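Local structure of phosphatidylserine synthase (Haemophilus influenzae, 3HSI) at residues Ile89-Ala94 against Pro210-Ile215; Asn125-Val130 against Pro203-Asn208; Phe198-Pro203 against Gly217-Tyr222. The protein belongs to the phospholipase D superfamily and carries two phospholipase D-like sequence regions in an alpha/beta chain built around mixed beta-sheets. All blocks are in the same frame, centred on the assembly; numbering follows the deposited sequence.

Contact 1 of 3, residues Ile89-Ala94 against Pro210-Ile215; sequences IDWHRA and PRTKEI
The indole of Trp91 carries most of this contact between the end of strand 84-90 and the loop that leads into helix 216-229. Its CG stands anti to the backbone N (chi1 164°), which swings the rings out toward 210-215. There NE1 donates to Thr212 OG1 at 3.1 Å, nearly straight at 171° and close to the ring plane. Further along the same rim, Trp91 CH2 meets Pro210 O edge-on at 3.3 Å. The methyl Ile215 CD1 reaches Trp91 CZ2 tip to tip at 4.1 Å. Tryptophan suits the place because it buries a wide apolar surface while its single N-H finds an acceptor, and threonine supplies that acceptor on a compact side chain. The looser margin is at His92: its CE1 passes Thr212 OG1 at 4.1 Å, while its NE2 is bonded to the backbone oxygen of Asn133. Trp91 CD1 lies 3.7 Å above the centre of the imidazole. On the solvent side, where Arg211 and Glu214 are exposed, Arg211 N donates to Glu214 OE1 at 3.1 Å. On the strand side, Asp90 OD2 takes Arg93 N in an Asx motif. Around this junction, Tyr202 of strand 202-203 packs against Trp91, Pro210 and Ile215, and helix 107-118 touches Ile89 and Arg93.

Contact 2 of 3, residues Asn125-Val130 against Pro203-Asn208; sequences NMFFGV and PLDVTN
Asp205 holds CG in the crowded position between its backbone N and carbonyl carbon (chi1 54°), which turns the carboxylate toward the start of strand 127-130. OD2 of Asp205 is thereby gripped twice: Met126 N (selenomethionine in the model) donates to its syn lone pair at 2.9 Å, and Phe127 N comes from above the carboxylate plane at 3.1 Å. Aspartate fits because one short side chain satisfies two successive backbone N-H groups; its OD1 forms a salt bridge with Arg115, which probably helps keep the buried group ionised. Next to this grip, Leu204 N donates to Phe127 O at 2.7 Å, and Pro203 CA gives a CA-H...O contact to the same oxygen at 3.2 Å. Leu204, with CG beside its backbone N (chi1 -70°), lays CD1 on Gly129 CA at 3.4 Å, tight packing that the missing side chain of glycine allows. At the start of the segment, Asn125 CG crosses Pro203 CB obliquely at 3.9 Å. Phe128 and Pro203 form an antiparallel non-hydrogen-bonded pair, where proline loses nothing by lacking an N-H. Strand 202-203 so completes a margin of the mixed sheet, a short antiparallel addition to parallel strands 84-90 and 127-130 in the alpha/beta fold.

Contact 3 of 3, residues Phe198-Pro203 against Gly217-Tyr222; sequences FSAVYP and GNIRAY
Helix 216-229 packs here on the loop entering strand 202-203, an edge strand of a mixed sheet in the alpha/beta fold. The main feature is Tyr222, whose CG is anti to the backbone N (chi1 169°), so that the side chain runs from the helix toward the strand's approach. CB of Tyr222 begins the contact, 3.5 Å from Ala200 CB, and Tyr222 CG follows at 3.6 Å from the same methyl. The ring atoms CD1 and CD2 also stay near that methyl. Further out, Tyr222 CZ meets Val201 CG2 at 4.0 Å, the two side chains crossing obliquely. At the tip, Tyr222 OH touches Val201 CG2 as well, and its polar end is held by a hydrogen bond to the backbone oxygen of Leu195. Tyrosine serves well: a long apolar ring lies along Ala200 and Val201 between helix and loop, and the hydroxyl bonds to a main-chain carbonyl. Alanine is small enough to let the helix approach closely. Ile219 starts off away from the loop, but its CG1 and CD1 bend back to put CD1 3.9 Å from Ala200 O. The next residue, Arg220, packs on Ala254 of the second subunit. At the partly exposed margin, Asn218 CB rests 3.3 Å from Ser199 O, and the polar link between the segments is indirect. A water molecule bridges them, 2.8 Å from Ser199 OG, and donates to Asn218 O at 2.8 Å, the same carbonyl oxygen that accepts the helical bond from Tyr222 N.

Strand 127-130 and its two neighbours tie the three sites together. Contacts 1 and 2, with centres about 10 Å apart, are joined through the sheet, where Ile89 O lies 2.8 Å from Val130 N, and by Ala94 CB packing on Leu204 CD1 at 3.5 Å. Contacts 2 and 3 share Pro203, and Gly129 N is 2.8 Å from Tyr202 O, consistent with strand pairing. Contacts 1 and 3, centres about 9 Å apart, also touch directly: Ile215 CD1 is 4.1 Å from Ala200 O. Contact 1 is tied to the phospholipase D active-site motif region, where Asp90 OD1 is bonded to Leu141 N.

Contact 1 of 3, residues Ile89-Ala94 against Pro210-Ile215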
ATOM      1  N   ILE C  89     -10.030  14.690 -13.667  1.00 23.12           N
ATOM      2  CA  ILE C  89     -10.656  13.542 -13.018  1.00 23.45           C
ATOM      3  C   ILE C  89      -9.604  12.467 -12.866  1.00 23.24           C
ATOM      4  O   ILE C  89      -8.532  12.544 -13.470  1.00 23.57           O
ATOM      5  CB  ILE C  89     -11.935  12.982 -13.780  1.00 23.69           C
ATOM      6  CG1 ILE C  89     -11.660  12.631 -15.272  1.00 23.78           C
ATOM      7  CG2 ILE C  89     -13.137  13.896 -13.573  1.00 22.31           C
ATOM      8  CD1 ILE C  89     -11.843  13.776 -16.300  1.00 26.12           C
ATOM      9  N   ASP C  90      -9.902  11.464 -12.062  1.00 23.36           N
ATOM     10  CA  ASP C  90      -8.944  10.405 -11.836  1.00 23.30           C
ATOM     11  C   ASP C  90      -8.708   9.682 -13.177  1.00 22.96           C
ATOM     12  O   ASP C  90      -9.656   9.369 -13.905  1.00 23.10           O
ATOM     13  CB  ASP C  90      -9.444   9.450 -10.757  1.00 23.64           C
ATOM     14  CG  ASP C  90      -8.423   8.404 -10.423  1.00 27.05           C
ATOM     15  OD1 ASP C  90      -7.558   8.707  -9.566  1.00 27.30           O
ATOM     16  OD2 ASP C  90      -8.455   7.300 -11.052  1.00 29.30           O
ATOM     17  N   TRP C  91      -7.440   9.460 -13.488  1.00 21.87           N
ATOM     18  CA  TRP C  91      -7.005   8.787 -14.698  1.00 21.99           C
ATOM     19  C   TRP C  91      -7.523   7.335 -14.818  1.00 21.75           C
ATOM     20  O   TRP C  91      -8.084   6.996 -15.848  1.00 20.86           O
ATOM     21  CB  TRP C  91      -5.499   8.827 -14.748  1.00 21.13           C
ATOM     22  CG  TRP C  91      -4.843   7.888 -15.695  1.00 23.43           C
ATOM     23  CD1 TRP C  91      -4.326   6.631 -15.405  1.00 22.39           C
ATOM     24  CD2 TRP C  91      -4.565   8.126 -17.077  1.00 20.62           C
ATOM     25  NE1 TRP C  91      -3.762   6.088 -16.531  1.00 22.23           N
ATOM     26  CE2 TRP C  91      -3.887   6.977 -17.568  1.00 24.04           C
ATOM     27  CE3 TRP C  91      -4.814   9.197 -17.946  1.00 24.32           C
ATOM     28  CZ2 TRP C  91      -3.466   6.865 -18.909  1.00 24.96           C
ATOM     29  CZ3 TRP C  91      -4.388   9.093 -19.292  1.00 25.32           C
ATOM     30  CH2 TRP C  91      -3.722   7.926 -19.749  1.00 25.62           C
ATOM     31  N   HIS C  92      -7.344   6.504 -13.781  1.00 21.76           N
ATOM     32  CA  HIS C  92      -7.788   5.093 -13.825  1.00 22.68           C
ATOM     33  C   HIS C  92      -9.329   4.972 -13.864  1.00 23.18           C
ATOM     34  O   HIS C  92      -9.900   4.215 -14.647  1.00 23.15           O
ATOM     35  CB  HIS C  92      -7.280   4.321 -12.609  1.00 22.95           C
ATOM     36  CG  HIS C  92      -5.799   4.364 -12.427  1.00 23.44           C
ATOM     37  ND1 HIS C  92      -4.930   3.631 -13.214  1.00 22.76           N
ATOM     38  CD2 HIS C  92      -5.032   5.023 -11.527  1.00 20.94           C
ATOM     39  CE1 HIS C  92      -3.690   3.852 -12.816  1.00 22.93           C
ATOM     40  NE2 HIS C  92      -3.723   4.696 -11.798  1.00 24.57           N
ATOM     41  N   ARG C  93     -10.001   5.749 -13.029  1.00 23.86           N
ATOM     42  CA  ARG C  93     -11.449   5.686 -12.935  1.00 24.58           C
ATOM     43  C   ARG C  93     -12.108   6.046 -14.261  1.00 24.46           C
ATOM     44  O   ARG C  93     -13.108   5.427 -14.647  1.00 24.74           O
ATOM     45  CB  ARG C  93     -11.963   6.533 -11.755  1.00 24.84           C
ATOM     46  CG  ARG C  93     -13.471   6.558 -11.580  1.00 28.33           C
ATOM     47  CD  ARG C  93     -14.068   5.156 -11.339  1.00 34.56           C
ATOM     48  NE  ARG C  93     -15.520   5.264 -11.192  1.00 38.28           N
ATOM     49  CZ  ARG C  93     -16.370   5.426 -12.210  1.00 41.91           C
ATOM     50  NH1 ARG C  93     -15.918   5.475 -13.474  1.00 42.59           N
ATOM     51  NH2 ARG C  93     -17.675   5.529 -11.969  1.00 40.17           N
ATOM     52  N   ALA C  94     -11.519   6.990 -14.984  1.00 24.32           N
ATOM     53  CA  ALA C  94     -12.085   7.430 -16.272  1.00 25.32           C
ATOM     54  C   ALA C  94     -11.972   6.403 -17.415  1.00 25.98           C
ATOM     55  O   ALA C  94     -12.620   6.556 -18.444  1.00 25.48           O
ATOM     56  CB  ALA C  94     -11.467   8.778 -16.703  1.00 24.89           C
ATOM     57  N   PRO C 210      -1.900   7.611 -23.879  1.00 34.40           N
ATOM     58  CA  PRO C 210      -0.942   6.564 -23.522  1.00 34.04           C
ATOM     59  C   PRO C 210      -1.574   5.499 -22.599  1.00 34.25           C
ATOM     60  O   PRO C 210      -2.603   5.744 -21.975  1.00 34.65           O
ATOM     61  CB  PRO C 210       0.183   7.345 -22.836  1.00 33.43           C
ATOM     62  CG  PRO C 210      -0.499   8.575 -22.278  1.00 34.85           C
ATOM     63  CD  PRO C 210      -1.574   8.918 -23.271  1.00 34.38           C
ATOM     64  N   ARG C 211      -0.987   4.313 -22.567  1.00 35.29           N
ATOM     65  CA  ARG C 211      -1.347   3.279 -21.610  1.00 36.39           C
ATOM     66  C   ARG C 211      -0.592   3.559 -20.341  1.00 36.41           C
ATOM     67  O   ARG C 211       0.492   4.137 -20.377  1.00 36.13           O
ATOM     68  CB  ARG C 211      -0.952   1.889 -22.110  1.00 36.87           C
ATOM     69  CG  ARG C 211      -1.843   1.337 -23.183  1.00 40.14           C
ATOM     70  CD  ARG C 211      -1.034   1.060 -24.438  1.00 46.55           C
ATOM     71  NE  ARG C 211      -1.753   0.171 -25.358  1.00 52.27           N
ATOM     72  CZ  ARG C 211      -2.382   0.556 -26.474  1.00 54.19           C
ATOM     73  NH1 ARG C 211      -2.382   1.836 -26.855  1.00 54.39           N
ATOM     74  NH2 ARG C 211      -3.009  -0.354 -27.220  1.00 54.92           N
ATOM     75  N   THR C 212      -1.186   3.149 -19.224  1.00 36.69           N
ATOM     76  CA  THR C 212      -0.547   3.188 -17.921  1.00 36.82           C
ATOM     77  C   THR C 212       0.876   2.595 -17.964  1.00 37.23           C
ATOM     78  O   THR C 212       1.854   3.308 -17.692  1.00 37.74           O
ATOM     79  CB  THR C 212      -1.440   2.476 -16.871  1.00 36.87           C
ATOM     80  OG1 THR C 212      -2.699   3.161 -16.773  1.00 36.09           O
ATOM     81  CG2 THR C 212      -0.769   2.430 -15.504  1.00 36.77           C
ATOM     82  N   LYS C 213       1.002   1.318 -18.337  1.00 37.25           N
ATOM     83  CA  LYS C 213       2.315   0.649 -18.389  1.00 37.09           C
ATOM     84  C   LYS C 213       3.350   1.518 -19.100  1.00 36.82           C
ATOM     85  O   LYS C 213       4.550   1.494 -18.787  1.00 36.91           O
ATOM     86  CB  LYS C 213       2.203  -0.723 -19.066  1.00 37.49           C
ATOM     87  CG  LYS C 213       1.839  -0.696 -20.558  1.00 38.20           C
ATOM     88  CD  LYS C 213       1.942  -2.082 -21.200  1.00 38.56           C
ATOM     89  CE  LYS C 213       1.519  -2.056 -22.675  1.00 40.24           C
ATOM     90  NZ  LYS C 213       0.175  -1.419 -22.913  1.00 39.60           N
ATOM     91  N   GLU C 214       2.847   2.311 -20.037  1.00 35.94           N
ATOM     92  CA  GLU C 214       3.650   3.171 -20.855  1.00 35.41           C
ATOM     93  C   GLU C 214       4.189   4.368 -20.070  1.00 34.52           C
ATOM     94  O   GLU C 214       5.218   4.920 -20.437  1.00 33.65           O
ATOM     95  CB  GLU C 214       2.770   3.625 -22.001  1.00 36.10           C
ATOM     96  CG  GLU C 214       3.427   4.233 -23.193  1.00 38.74           C
ATOM     97  CD  GLU C 214       2.407   4.536 -24.294  1.00 43.72           C
ATOM     98  OE1 GLU C 214       1.443   3.731 -24.464  1.00 43.30           O
ATOM     99  OE2 GLU C 214       2.574   5.582 -24.984  1.00 46.32           O
ATOM    100  N   ILE C 215       3.506   4.759 -18.988  1.00 33.61           N
ATOM    101  CA  ILE C 215       3.898   5.939 -18.198  1.00 32.87           C
ATOM    102  C   ILE C 215       4.091   5.682 -16.680  1.00 32.74           C
ATOM    103  O   ILE C 215       3.992   6.615 -15.871  1.00 32.29           O
ATOM    104  CB  ILE C 215       2.891   7.129 -18.396  1.00 32.92           C
ATOM    105  CG1 ILE C 215       1.446   6.678 -18.112  1.00 32.61           C
ATOM    106  CG2 ILE C 215       3.037   7.732 -19.791  1.00 32.81           C
ATOM    107  CD1 ILE C 215       0.437   7.806 -17.892  1.00 31.90           C
TER

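Contact 2 of 3, residues Asn125-Val130 against Pro203-Asn208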
ATOM      1  N   ASN C 125      -8.321  20.858 -25.556  1.00 34.22           N
ATOM      2  CA  ASN C 125      -8.492  19.783 -24.581  1.00 32.35           C
ATOM      3  C   ASN C 125      -9.115  20.382 -23.330  1.00 31.05           C
ATOM      4  O   ASN C 125      -8.682  21.446 -22.884  1.00 31.47           O
ATOM      5  CB  ASN C 125      -7.129  19.193 -24.204  1.00 32.45           C
ATOM      6  CG  ASN C 125      -6.413  18.545 -25.381  1.00 32.84           C
ATOM      7  OD1 ASN C 125      -7.005  17.799 -26.146  1.00 32.76           O
ATOM      8  ND2 ASN C 125      -5.121  18.787 -25.488  1.00 33.43           N
HETATM    9  N   MSE C 126     -10.125  19.707 -22.783  0.50 29.62           N
HETATM   10  CA  MSE C 126     -10.815  20.151 -21.569  0.50 28.24           C
HETATM   11  C   MSE C 126     -10.799  19.110 -20.443  0.50 27.48           C
HETATM   12  O   MSE C 126     -10.854  19.473 -19.265  0.50 27.60           O
HETATM   13  CB  MSE C 126     -12.253  20.564 -21.890  0.50 28.09           C
HETATM   14  CG  MSE C 126     -12.315  21.718 -22.871  0.50 27.50           C
HETATM   15 SE   MSE C 126     -14.047  22.568 -23.012  0.30 26.29          SE
HETATM   16  CE  MSE C 126     -13.371  24.268 -23.581  0.50 28.52           C
ATOM     17  N   PHE C 127     -10.719  17.832 -20.808  1.00 26.46           N
ATOM     18  CA  PHE C 127     -10.707  16.736 -19.846  1.00 25.42           C
ATOM     19  C   PHE C 127      -9.332  16.136 -19.689  1.00 25.06           C
ATOM     20  O   PHE C 127      -8.738  15.635 -20.651  1.00 24.66           O
ATOM     21  CB  PHE C 127     -11.679  15.627 -20.263  1.00 25.96           C
ATOM     22  CG  PHE C 127     -13.105  15.968 -20.020  1.00 26.45           C
ATOM     23  CD1 PHE C 127     -13.677  15.739 -18.785  1.00 26.53           C
ATOM     24  CD2 PHE C 127     -13.868  16.539 -21.026  1.00 27.85           C
ATOM     25  CE1 PHE C 127     -14.993  16.072 -18.547  1.00 28.48           C
ATOM     26  CE2 PHE C 127     -15.184  16.864 -20.803  1.00 30.74           C
ATOM     27  CZ  PHE C 127     -15.746  16.646 -19.552  1.00 28.26           C
ATOM     28  N   PHE C 128      -8.842  16.170 -18.455  1.00 24.83           N
ATOM     29  CA  PHE C 128      -7.525  15.676 -18.133  1.00 23.74           C
ATOM     30  C   PHE C 128      -7.580  14.604 -17.056  1.00 22.97           C
ATOM     31  O   PHE C 128      -8.269  14.766 -16.062  1.00 23.37           O
ATOM     32  CB  PHE C 128      -6.635  16.842 -17.695  1.00 23.71           C
ATOM     33  CG  PHE C 128      -6.525  17.939 -18.727  1.00 24.41           C
ATOM     34  CD1 PHE C 128      -5.515  17.913 -19.685  1.00 21.94           C
ATOM     35  CD2 PHE C 128      -7.468  18.988 -18.759  1.00 24.15           C
ATOM     36  CE1 PHE C 128      -5.432  18.924 -20.637  1.00 20.70           C
ATOM     37  CE2 PHE C 128      -7.378  19.995 -19.725  1.00 22.27           C
ATOM     38  CZ  PHE C 128      -6.356  19.966 -20.639  1.00 20.57           C
ATOM     39  N   GLY C 129      -6.832  13.524 -17.258  1.00 22.21           N
ATOM     40  CA  GLY C 129      -6.775  12.407 -16.309  1.00 21.69           C
ATOM     41  C   GLY C 129      -5.542  12.499 -15.416  1.00 21.29           C
ATOM     42  O   GLY C 129      -4.412  12.601 -15.905  1.00 19.44           O
ATOM     43  N   VAL C 130      -5.773  12.514 -14.105  1.00 20.33           N
ATOM     44  CA  VAL C 130      -4.679  12.649 -13.140  1.00 20.55           C
ATOM     45  C   VAL C 130      -4.441  11.286 -12.484  1.00 19.92           C
ATOM     46  O   VAL C 130      -5.318  10.769 -11.822  1.00 20.47           O
ATOM     47  CB  VAL C 130      -5.050  13.669 -12.037  1.00 20.14           C
ATOM     48  CG1 VAL C 130      -3.976  13.731 -10.968  1.00 19.63           C
ATOM     49  CG2 VAL C 130      -5.358  15.041 -12.629  1.00 20.49           C
ATOM     50  N   PRO C 203      -4.589  14.361 -21.441  1.00 24.09           N
ATOM     51  CA  PRO C 203      -5.963  14.634 -21.846  1.00 24.43           C
ATOM     52  C   PRO C 203      -6.686  13.314 -22.079  1.00 24.55           C
ATOM     53  O   PRO C 203      -6.117  12.394 -22.658  1.00 24.51           O
ATOM     54  CB  PRO C 203      -5.812  15.403 -23.177  1.00 24.19           C
ATOM     55  CG  PRO C 203      -4.442  15.097 -23.653  1.00 24.07           C
ATOM     56  CD  PRO C 203      -3.611  14.840 -22.440  1.00 23.85           C
ATOM     57  N   LEU C 204      -7.902  13.207 -21.568  1.00 24.38           N
ATOM     58  CA  LEU C 204      -8.707  12.023 -21.763  1.00 25.22           C
ATOM     59  C   LEU C 204      -9.673  12.161 -22.933  1.00 26.26           C
ATOM     60  O   LEU C 204     -10.298  11.174 -23.328  1.00 26.76           O
ATOM     61  CB  LEU C 204      -9.484  11.708 -20.490  1.00 25.30           C
ATOM     62  CG  LEU C 204      -8.633  11.211 -19.322  1.00 26.27           C
ATOM     63  CD1 LEU C 204      -9.435  11.317 -18.067  1.00 26.12           C
ATOM     64  CD2 LEU C 204      -8.078   9.794 -19.522  1.00 25.05           C
ATOM     65  N   ASP C 205      -9.793  13.368 -23.485  1.00 25.75           N
ATOM     66  CA  ASP C 205     -10.718  13.593 -24.570  1.00 27.12           C
ATOM     67  C   ASP C 205     -10.041  13.519 -25.948  1.00 27.48           C
ATOM     68  O   ASP C 205     -10.483  14.160 -26.873  1.00 27.02           O
ATOM     69  CB  ASP C 205     -11.471  14.925 -24.386  1.00 26.87           C
ATOM     70  CG  ASP C 205     -10.532  16.121 -24.182  1.00 28.74           C
ATOM     71  OD1 ASP C 205      -9.295  15.986 -24.373  1.00 30.27           O
ATOM     72  OD2 ASP C 205     -11.047  17.216 -23.853  1.00 30.26           O
ATOM     73  N   VAL C 206      -8.959  12.758 -26.051  1.00 28.03           N
ATOM     74  CA  VAL C 206      -8.364  12.433 -27.344  1.00 28.79           C
ATOM     75  C   VAL C 206      -8.231  10.932 -27.486  1.00 28.82           C
ATOM     76  O   VAL C 206      -8.149  10.213 -26.490  1.00 27.77           O
ATOM     77  CB  VAL C 206      -6.931  13.061 -27.565  1.00 29.14           C
ATOM     78  CG1 VAL C 206      -6.984  14.579 -27.629  1.00 30.02           C
ATOM     79  CG2 VAL C 206      -5.929  12.585 -26.511  1.00 28.58           C
ATOM     80  N   THR C 207      -8.126  10.481 -28.736  1.00 30.01           N
ATOM     81  CA  THR C 207      -8.105   9.054 -29.060  1.00 31.24           C
ATOM     82  C   THR C 207      -6.770   8.422 -28.698  1.00 32.46           C
ATOM     83  O   THR C 207      -6.712   7.270 -28.264  1.00 33.19           O
ATOM     84  CB  THR C 207      -8.423   8.797 -30.566  1.00 31.33           C
ATOM     85  OG1 THR C 207      -7.535   9.567 -31.384  1.00 30.37           O
ATOM     86  CG2 THR C 207      -9.840   9.206 -30.901  1.00 30.74           C
ATOM     87  N   ASN C 208      -5.717   9.201 -28.893  0.50 32.83           N
ATOM     88  CA  ASN C 208      -4.378   8.768 -28.599  0.50 33.51           C
ATOM     89  C   ASN C 208      -4.057   9.097 -27.147  0.50 33.76           C
ATOM     90  O   ASN C 208      -3.530  10.172 -26.835  0.50 33.83           O
ATOM     91  CB  ASN C 208      -3.374   9.403 -29.577  0.50 33.53           C
ATOM     92  CG  ASN C 208      -3.601  10.900 -29.778  0.50 33.63           C
ATOM     93  OD1 ASN C 208      -4.734  11.362 -29.922  0.50 32.44           O
ATOM     94  ND2 ASN C 208      -2.509  11.661 -29.800  0.50 33.95           N
TER

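Contact 3 of 3, residues Phe198-Pro203 against Gly217-Tyr222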
ATOM      1  N   PHE C 198       2.151  17.874 -16.806  1.00 24.10           N
ATOM      2  CA  PHE C 198       1.968  17.142 -18.040  1.00 24.06           C
ATOM      3  C   PHE C 198       2.977  16.021 -18.318  1.00 23.95           C
ATOM      4  O   PHE C 198       2.852  15.309 -19.289  1.00 23.17           O
ATOM      5  CB  PHE C 198       1.794  18.107 -19.235  1.00 24.10           C
ATOM      6  CG  PHE C 198       0.527  18.937 -19.139  1.00 24.84           C
ATOM      7  CD1 PHE C 198      -0.724  18.334 -19.237  1.00 26.20           C
ATOM      8  CD2 PHE C 198       0.586  20.324 -18.935  1.00 24.32           C
ATOM      9  CE1 PHE C 198      -1.916  19.118 -19.137  1.00 24.35           C
ATOM     10  CE2 PHE C 198      -0.573  21.091 -18.832  1.00 21.71           C
ATOM     11  CZ  PHE C 198      -1.822  20.486 -18.938  1.00 23.44           C
ATOM     12  N   SER C 199       3.962  15.821 -17.456  1.00 24.13           N
ATOM     13  CA  SER C 199       4.722  14.579 -17.618  1.00 25.23           C
ATOM     14  C   SER C 199       3.905  13.374 -17.150  1.00 24.88           C
ATOM     15  O   SER C 199       4.237  12.259 -17.514  1.00 26.25           O
ATOM     16  CB  SER C 199       6.077  14.637 -16.928  1.00 24.58           C
ATOM     17  OG  SER C 199       5.866  14.859 -15.565  1.00 27.42           O
ATOM     18  N   ALA C 200       2.828  13.588 -16.381  1.00 24.69           N
ATOM     19  CA  ALA C 200       2.014  12.459 -15.867  1.00 23.89           C
ATOM     20  C   ALA C 200       0.556  12.569 -16.175  1.00 23.62           C
ATOM     21  O   ALA C 200      -0.126  11.558 -16.237  1.00 23.39           O
ATOM     22  CB  ALA C 200       2.183  12.284 -14.373  1.00 24.42           C
ATOM     23  N   VAL C 201       0.075  13.804 -16.323  1.00 23.63           N
ATOM     24  CA  VAL C 201      -1.331  14.112 -16.571  1.00 22.40           C
ATOM     25  C   VAL C 201      -1.587  14.203 -18.085  1.00 23.57           C
ATOM     26  O   VAL C 201      -0.874  14.920 -18.794  1.00 24.62           O
ATOM     27  CB  VAL C 201      -1.681  15.406 -15.841  1.00 22.17           C
ATOM     28  CG1 VAL C 201      -3.074  15.913 -16.197  1.00 21.38           C
ATOM     29  CG2 VAL C 201      -1.535  15.176 -14.309  1.00 20.24           C
ATOM     30  N   TYR C 202      -2.559  13.439 -18.583  1.00 23.85           N
ATOM     31  CA  TYR C 202      -2.873  13.386 -20.007  1.00 24.59           C
ATOM     32  C   TYR C 202      -4.319  13.712 -20.285  1.00 24.41           C
ATOM     33  O   TYR C 202      -5.184  13.383 -19.463  1.00 24.80           O
ATOM     34  CB  TYR C 202      -2.567  12.003 -20.572  1.00 25.30           C
ATOM     35  CG  TYR C 202      -1.087  11.742 -20.623  1.00 29.01           C
ATOM     36  CD1 TYR C 202      -0.362  12.046 -21.768  1.00 31.86           C
ATOM     37  CD2 TYR C 202      -0.400  11.240 -19.505  1.00 30.09           C
ATOM     38  CE1 TYR C 202       1.006  11.848 -21.811  1.00 35.94           C
ATOM     39  CE2 TYR C 202       0.966  11.045 -19.544  1.00 32.99           C
ATOM     40  CZ  TYR C 202       1.657  11.341 -20.700  1.00 35.14           C
ATOM     41  OH  TYR C 202       3.014  11.143 -20.784  1.00 39.43           O
ATOM     42  N   PRO C 203      -4.589  14.361 -21.441  1.00 24.09           N
ATOM     43  CA  PRO C 203      -5.963  14.634 -21.846  1.00 24.43           C
ATOM     44  C   PRO C 203      -6.686  13.314 -22.079  1.00 24.55           C
ATOM     45  O   PRO C 203      -6.117  12.394 -22.658  1.00 24.51           O
ATOM     46  CB  PRO C 203      -5.812  15.403 -23.177  1.00 24.19           C
ATOM     47  CG  PRO C 203      -4.442  15.097 -23.653  1.00 24.07           C
ATOM     48  CD  PRO C 203      -3.611  14.840 -22.440  1.00 23.85           C
ATOM     49  N   GLY C 217       6.782   5.126 -14.755  1.00 29.70           N
ATOM     50  CA  GLY C 217       7.884   5.892 -14.155  1.00 27.99           C
ATOM     51  C   GLY C 217       7.507   7.345 -13.921  1.00 27.18           C
ATOM     52  O   GLY C 217       7.863   7.947 -12.905  1.00 26.62           O
ATOM     53  N   ASN C 218       6.767   7.904 -14.869  1.00 26.29           N
ATOM     54  CA  ASN C 218       6.328   9.272 -14.774  1.00 25.76           C
ATOM     55  C   ASN C 218       5.329   9.438 -13.656  1.00 24.55           C
ATOM     56  O   ASN C 218       5.410  10.419 -12.908  1.00 23.76           O
ATOM     57  CB  ASN C 218       5.727   9.712 -16.099  1.00 26.55           C
ATOM     58  CG  ASN C 218       6.726   9.647 -17.206  1.00 31.70           C
ATOM     59  OD1 ASN C 218       7.667  10.457 -17.261  1.00 36.40           O
ATOM     60  ND2 ASN C 218       6.564   8.663 -18.090  1.00 33.41           N
ATOM     61  N   ILE C 219       4.395   8.481 -13.550  1.00 23.69           N
ATOM     62  CA  ILE C 219       3.398   8.490 -12.487  1.00 23.36           C
ATOM     63  C   ILE C 219       4.106   8.539 -11.132  1.00 22.89           C
ATOM     64  O   ILE C 219       3.796   9.396 -10.304  1.00 23.11           O
ATOM     65  CB  ILE C 219       2.443   7.237 -12.502  1.00 24.32           C
ATOM     66  CG1 ILE C 219       1.653   7.038 -13.824  1.00 23.64           C
ATOM     67  CG2 ILE C 219       1.540   7.258 -11.282  1.00 22.51           C
ATOM     68  CD1 ILE C 219       1.120   8.280 -14.421  1.00 27.40           C
ATOM     69  N   ARG C 220       5.034   7.597 -10.918  1.00 21.76           N
ATOM     70  CA  ARG C 220       5.830   7.515  -9.710  1.00 22.43           C
ATOM     71  C   ARG C 220       6.480   8.841  -9.341  1.00 21.73           C
ATOM     72  O   ARG C 220       6.275   9.328  -8.248  1.00 22.46           O
ATOM     73  CB  ARG C 220       6.933   6.444  -9.842  1.00 22.74           C
ATOM     74  CG  ARG C 220       6.703   5.208  -9.036  1.00 26.47           C
ATOM     75  CD  ARG C 220       7.981   4.310  -8.979  1.00 31.88           C
ATOM     76  NE  ARG C 220       8.336   3.794 -10.303  1.00 35.93           N
ATOM     77  CZ  ARG C 220       7.665   2.834 -10.942  1.00 36.87           C
ATOM     78  NH1 ARG C 220       8.050   2.456 -12.152  1.00 37.58           N
ATOM     79  NH2 ARG C 220       6.613   2.246 -10.368  1.00 36.52           N
ATOM     80  N   ALA C 221       7.299   9.399 -10.228  1.00 20.62           N
ATOM     81  CA  ALA C 221       7.904  10.716  -9.993  1.00 20.34           C
ATOM     82  C   ALA C 221       6.863  11.824  -9.716  1.00 20.23           C
ATOM     83  O   ALA C 221       7.077  12.728  -8.909  1.00 20.15           O
ATOM     84  CB  ALA C 221       8.792  11.117 -11.181  1.00 19.50           C
ATOM     85  N   TYR C 222       5.735  11.763 -10.385  1.00 20.00           N
ATOM     86  CA  TYR C 222       4.704  12.781 -10.148  1.00 21.06           C
ATOM     87  C   TYR C 222       4.113  12.675  -8.749  1.00 21.28           C
ATOM     88  O   TYR C 222       3.889  13.683  -8.111  1.00 20.45           O
ATOM     89  CB  TYR C 222       3.596  12.606 -11.147  1.00 19.29           C
ATOM     90  CG  TYR C 222       2.347  13.394 -10.914  1.00 20.59           C
ATOM     91  CD1 TYR C 222       2.325  14.767 -11.089  1.00 17.38           C
ATOM     92  CD2 TYR C 222       1.141  12.738 -10.606  1.00 20.58           C
ATOM     93  CE1 TYR C 222       1.120  15.493 -10.926  1.00 20.18           C
ATOM     94  CE2 TYR C 222      -0.045  13.434 -10.462  1.00 19.76           C
ATOM     95  CZ  TYR C 222      -0.056  14.810 -10.634  1.00 20.88           C
ATOM     96  OH  TYR C 222      -1.243  15.503 -10.488  1.00 20.89           O
TER
HETATM   97  O   HOH W   1       6.517  12.800 -13.768  1.00 23.79           O